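Local coordinates for Lin0012 protein (Listeria innocua, PDB 3K17), which probably phosphorylates phosphomevalonate with ATP, a step of the mevalonate route to isopentenyl diphosphate, as a kinase of the GHMP family, at residues A[13-18]-A[312-317]; A[222-227]-A[318-323]. All blocks are in the same frame, centred on the assembly; numbering follows the deposited sequence.

Overall arrangement
Contacts 1 and 2 share one continuous run of chain, 312-323, which fits the glycine-rich third motif of GHMP kinases. Its first half meets strand 7-18 in contact 1. Its second half meets the loop before helix 226-239 in contact 2. The two centres lie about 9 Å apart. The run turns back on itself as an antiparallel pair: K312 O and I323 N are 2.8 Å apart and S314 N and C321 O 2.9 Å, both probable hydrogen bonds. Contact 1 is buried, contact 2 lies at the surface. V224 CG2 also packs on G317 O. K14 bonds through its backbone to L117, within a glycine- and serine-rich segment that probably binds ATP phosphates, as in relatives.

Contact 1: residues A[13-18]-A[312-317]; sequences GKLYVA and KSSGSG
Y16 and S314 bring the two backbones closest, with their CA atoms 5.2 Å apart. The touching parts run 116° from each other, so strand 13-18 passes the chain leaving strand 310-313 without pairing with it. V17 and A18 form a classic beta bulge opposite I31 of strand 29-35. Segment 312-317 begins the run that fits the glycine-rich third motif of GHMP kinases.

S314 makes the central link. S314 OG is anti to the backbone N (chi1 172°) and donates to Y16 O at 2.6 Å, in the carbonyl plane and on a lone pair. L15 CD2 packs against S314 OG at 3.3 Å. Water 1 donates to S314 OG and accepts from Y16 N and K14 NZ. It thus ties the serine hydroxyl to the strand backbone and to a lysine. I323 also packs on L15, V17 and S314.

G315 N lies 3.7 Å from Y16 CB and bonds to E20 OE2. E20 OE1 forms a salt bridge with K312 NZ, so one carboxylate holds both residues. The K312 chain bends at chi3 and chi4 and comes back over its own segment. K312 NZ donates to S313 O at 2.9 Å, nearly along the C=O axis. K312 NZ also reaches V17 O at 3.0 Å, where the nitrogen sits above the carbonyl plane.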
loop_
_atom_site.group_PDB
_atom_site.type_symbol
_atom_site.label_atom_id
_atom_site.label_comp_id
_atom_site.label_asym_id
_atom_site.label_seq_id
_atom_site.Cartn_x
_atom_site.Cartn_y
_atom_site.Cartn_z
ATOM N N GLY A 13 40.127 -4.651 -9.101
ATOM C CA GLY A 13 38.974 -4.750 -9.976
ATOM C C GLY A 13 39.214 -5.941 -10.891
ATOM O O GLY A 13 40.272 -6.568 -10.817
ATOM N N LYS A 14 38.260 -6.246 -11.763
ATOM C CA LYS A 14 38.395 -7.400 -12.647
ATOM C C LYS A 14 38.034 -7.098 -14.089
ATOM O O LYS A 14 37.308 -6.152 -14.380
ATOM C CB LYS A 14 37.493 -8.537 -12.157
ATOM C CG LYS A 14 35.985 -8.231 -12.319
ATOM C CD LYS A 14 35.416 -8.745 -13.654
ATOM C CE LYS A 14 34.157 -7.982 -14.085
ATOM N NZ LYS A 14 34.509 -6.628 -14.642
ATOM N N LEU A 15 38.535 -7.941 -14.980
ATOM C CA LEU A 15 38.264 -7.829 -16.401
ATOM C C LEU A 15 38.171 -9.218 -17.001
ATOM O O LEU A 15 39.110 -10.009 -16.884
ATOM C CB LEU A 15 39.384 -7.057 -17.109
ATOM C CG LEU A 15 39.327 -5.528 -17.034
ATOM C CD1 LEU A 15 40.568 -4.930 -17.672
ATOM C CD2 LEU A 15 38.057 -5.039 -17.748
ATOM N N TYR A 16 37.036 -9.527 -17.619
ATOM C CA TYR A 16 36.886 -10.809 -18.286
ATOM C C TYR A 16 37.801 -10.726 -19.496
ATOM O O TYR A 16 37.913 -9.668 -20.125
ATOM C CB TYR A 16 35.445 -11.009 -18.752
ATOM C CG TYR A 16 34.566 -11.675 -17.720
ATOM C CD1 TYR A 16 34.564 -13.063 -17.577
ATOM C CD2 TYR A 16 33.772 -10.920 -16.859
ATOM C CE1 TYR A 16 33.800 -13.686 -16.607
ATOM C CE2 TYR A 16 32.998 -11.535 -15.875
ATOM C CZ TYR A 16 33.020 -12.920 -15.757
ATOM O OH TYR A 16 32.275 -13.542 -14.785
ATOM N N VAL A 17 38.460 -11.832 -19.819
ATOM C CA VAL A 17 39.364 -11.858 -20.963
ATOM C C VAL A 17 38.771 -12.723 -22.073
ATOM O O VAL A 17 38.938 -12.422 -23.247
ATOM C CB VAL A 17 40.749 -12.408 -20.570
ATOM C CG1 VAL A 17 41.643 -12.507 -21.807
ATOM C CG2 VAL A 17 41.392 -11.500 -19.530
ATOM N N ALA A 18 38.059 -13.778 -21.682
ATOM C CA ALA A 18 37.433 -14.693 -22.626
ATOM C C ALA A 18 36.384 -15.557 -21.927
ATOM O O ALA A 18 36.466 -15.788 -20.728
ATOM C CB ALA A 18 38.500 -15.593 -23.258
ATOM N N LYS A 312 39.121 -7.385 -28.018
ATOM C CA LYS A 312 37.696 -7.671 -27.895
ATOM C C LYS A 312 37.090 -6.925 -26.719
ATOM O O LYS A 312 37.797 -6.316 -25.922
ATOM C CB LYS A 312 37.477 -9.179 -27.690
ATOM C CG LYS A 312 38.226 -9.756 -26.489
ATOM C CD LYS A 312 37.929 -11.245 -26.260
ATOM C CE LYS A 312 36.527 -11.496 -25.699
ATOM N NZ LYS A 312 36.414 -11.214 -24.230
ATOM N N SER A 313 35.769 -6.980 -26.616
ATOM C CA SER A 313 35.094 -6.337 -25.508
ATOM C C SER A 313 35.379 -7.209 -24.292
ATOM O O SER A 313 35.676 -8.403 -24.425
ATOM C CB SER A 313 33.588 -6.265 -25.767
ATOM O OG SER A 313 33.072 -7.542 -26.114
ATOM N N SER A 314 35.314 -6.608 -23.111
ATOM C CA SER A 314 35.551 -7.337 -21.876
ATOM C C SER A 314 34.288 -7.293 -21.026
ATOM O O SER A 314 33.853 -6.227 -20.585
ATOM C CB SER A 314 36.723 -6.730 -21.097
ATOM O OG SER A 314 36.825 -7.333 -19.815
ATOM N N GLY A 315 33.705 -8.460 -20.800
ATOM C CA GLY A 315 32.493 -8.528 -20.011
ATOM C C GLY A 315 31.240 -8.577 -20.863
ATOM O O GLY A 315 31.163 -9.303 -21.860
ATOM N N SER A 316 30.256 -7.782 -20.473
ATOM C CA SER A 316 28.980 -7.740 -21.168
ATOM C C SER A 316 29.045 -7.055 -22.524
ATOM O O SER A 316 28.191 -7.283 -23.373
ATOM C CB SER A 316 27.951 -7.010 -20.305
ATOM O OG SER A 316 28.282 -5.630 -20.215
ATOM N N GLY A 317 30.058 -6.227 -22.733
ATOM C CA GLY A 317 30.132 -5.500 -23.986
ATOM C C GLY A 317 29.074 -4.409 -23.911
ATOM O O GLY A 317 28.575 -4.119 -22.826
HETATM O O HOH W 1 35.004 -7.479 -17.663
#

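Contact 2: residues A[222-227]-A[318-323]; sequences TPVSTG and GGDCGI
V224 and D320 bury the largest areas here, and T222 comes next. They join the loop before helix 226-239 to the end of the run that fits the glycine-rich third motif of GHMP kinases, where the chain enters strand 321-326. S225 is the centre of an inverse gamma turn in this loop.

V224 lays one methyl on the backbone of the glycine loop. With chi1 at 177°, V224 CG2 lies anti to the carbonyl carbon, beside the backbone N, and is the branch that reaches across. V224 CG2 sits 3.3 Å from G319 N and equally close to G319 CA, a tight carbon pair. It also meets the carbonyl carbon of G318. G319 has no side chain, and its bare CA allows this approach.

T222 acts through its carbonyl. D320 N donates to T222 O at 2.8 Å in a nearly straight bond, with an N-H...O angle of 178°. The same oxygen takes a CA-H...O contact from G319 CA. The methyl CG2 of T222 lies 4.0 Å from G318 O. T220, just after strand 214-219, bonds through OG1 to D320 O.

The D320 carboxylate lies alongside V224. D320 OD2 is 3.7 Å from V224 CB, and D320 CG is equally far from V224 CG2. The V224 carbons thus rest against the carboxylate, next to a water bridge. Water 2 accepts from V224 N at 3.1 Å and donates to D320 OD1 at 2.6 Å, bridging the two segments.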
loop_
_atom_site.group_PDB
_atom_site.type_symbol
_atom_site.label_atom_id
_atom_site.label_comp_id
_atom_site.label_asym_id
_atom_site.label_seq_id
_atom_site.Cartn_x
_atom_site.Cartn_y
_atom_site.Cartn_z
ATOM N N THR A 222 31.486 4.490 -22.129
ATOM C CA THR A 222 30.063 4.226 -22.241
ATOM C C THR A 222 29.633 3.284 -21.128
ATOM O O THR A 222 29.979 2.104 -21.128
ATOM C CB THR A 222 29.738 3.579 -23.598
ATOM O OG1 THR A 222 30.289 4.382 -24.651
ATOM C CG2 THR A 222 28.232 3.452 -23.785
ATOM N N PRO A 223 28.916 3.810 -20.128
ATOM C CA PRO A 223 28.486 2.915 -19.054
ATOM C C PRO A 223 27.488 1.900 -19.598
ATOM O O PRO A 223 26.783 2.167 -20.569
ATOM C CB PRO A 223 27.877 3.874 -18.040
ATOM C CG PRO A 223 28.789 5.073 -18.173
ATOM C CD PRO A 223 28.878 5.216 -19.683
ATOM N N VAL A 224 27.438 0.728 -18.985
ATOM C CA VAL A 224 26.524 -0.297 -19.454
ATOM C C VAL A 224 25.510 -0.718 -18.415
ATOM O O VAL A 224 25.860 -1.021 -17.276
ATOM C CB VAL A 224 27.281 -1.555 -19.913
ATOM C CG1 VAL A 224 26.289 -2.636 -20.327
ATOM C CG2 VAL A 224 28.199 -1.213 -21.070
ATOM N N SER A 225 24.247 -0.720 -18.821
ATOM C CA SER A 225 23.162 -1.151 -17.955
ATOM C C SER A 225 23.068 -2.645 -18.241
ATOM O O SER A 225 22.208 -3.096 -18.995
ATOM C CB SER A 225 21.858 -0.444 -18.340
ATOM O OG SER A 225 21.575 -0.607 -19.720
ATOM N N THR A 226 23.994 -3.396 -17.652
ATOM C CA THR A 226 24.079 -4.841 -17.831
ATOM C C THR A 226 22.733 -5.546 -17.915
ATOM O O THR A 226 22.502 -6.348 -18.821
ATOM C CB THR A 226 24.879 -5.485 -16.689
ATOM O OG1 THR A 226 26.168 -4.867 -16.608
ATOM C CG2 THR A 226 25.053 -6.978 -16.935
ATOM N N GLY A 227 21.859 -5.245 -16.960
ATOM C CA GLY A 227 20.547 -5.866 -16.922
ATOM C C GLY A 227 19.933 -6.068 -18.287
ATOM O O GLY A 227 19.614 -7.193 -18.675
ATOM N N GLY A 318 28.717 -3.809 -25.041
ATOM C CA GLY A 318 27.716 -2.757 -25.017
ATOM C C GLY A 318 28.307 -1.456 -24.501
ATOM O O GLY A 318 27.647 -0.416 -24.500
ATOM N N GLY A 319 29.569 -1.522 -24.083
ATOM C CA GLY A 319 30.253 -0.362 -23.544
ATOM C C GLY A 319 31.358 -0.837 -22.618
ATOM O O GLY A 319 31.986 -1.865 -22.872
ATOM N N ASP A 320 31.578 -0.107 -21.532
ATOM C CA ASP A 320 32.614 -0.449 -20.571
ATOM C C ASP A 320 33.979 -0.567 -21.249
ATOM O O ASP A 320 34.282 0.208 -22.154
ATOM C CB ASP A 320 32.257 -1.741 -19.821
ATOM C CG ASP A 320 31.123 -1.538 -18.822
ATOM O OD1 ASP A 320 30.835 -0.369 -18.466
ATOM O OD2 ASP A 320 30.524 -2.543 -18.384
ATOM N N CYS A 321 34.798 -1.529 -20.833
ATOM C CA CYS A 321 36.129 -1.664 -21.416
ATOM C C CYS A 321 36.319 -2.724 -22.481
ATOM O O CYS A 321 35.624 -3.748 -22.514
ATOM C CB CYS A 321 37.166 -1.937 -20.325
ATOM S SG CYS A 321 37.339 -0.659 -19.063
ATOM N N GLY A 322 37.289 -2.453 -23.350
ATOM C CA GLY A 322 37.685 -3.391 -24.379
ATOM C C GLY A 322 39.116 -3.727 -23.970
ATOM O O GLY A 322 39.733 -2.947 -23.239
ATOM N N ILE A 323 39.647 -4.864 -24.412
ATOM C CA ILE A 323 41.013 -5.257 -24.051
ATOM C C ILE A 323 41.772 -5.776 -25.270
ATOM O O ILE A 323 41.161 -6.153 -26.270
ATOM C CB ILE A 323 41.024 -6.385 -22.993
ATOM C CG1 ILE A 323 40.264 -7.598 -23.536
ATOM C CG2 ILE A 323 40.421 -5.886 -21.689
ATOM C CD1 ILE A 323 40.319 -8.825 -22.652
HETATM O O HOH W 2 29.249 0.193 -16.543
#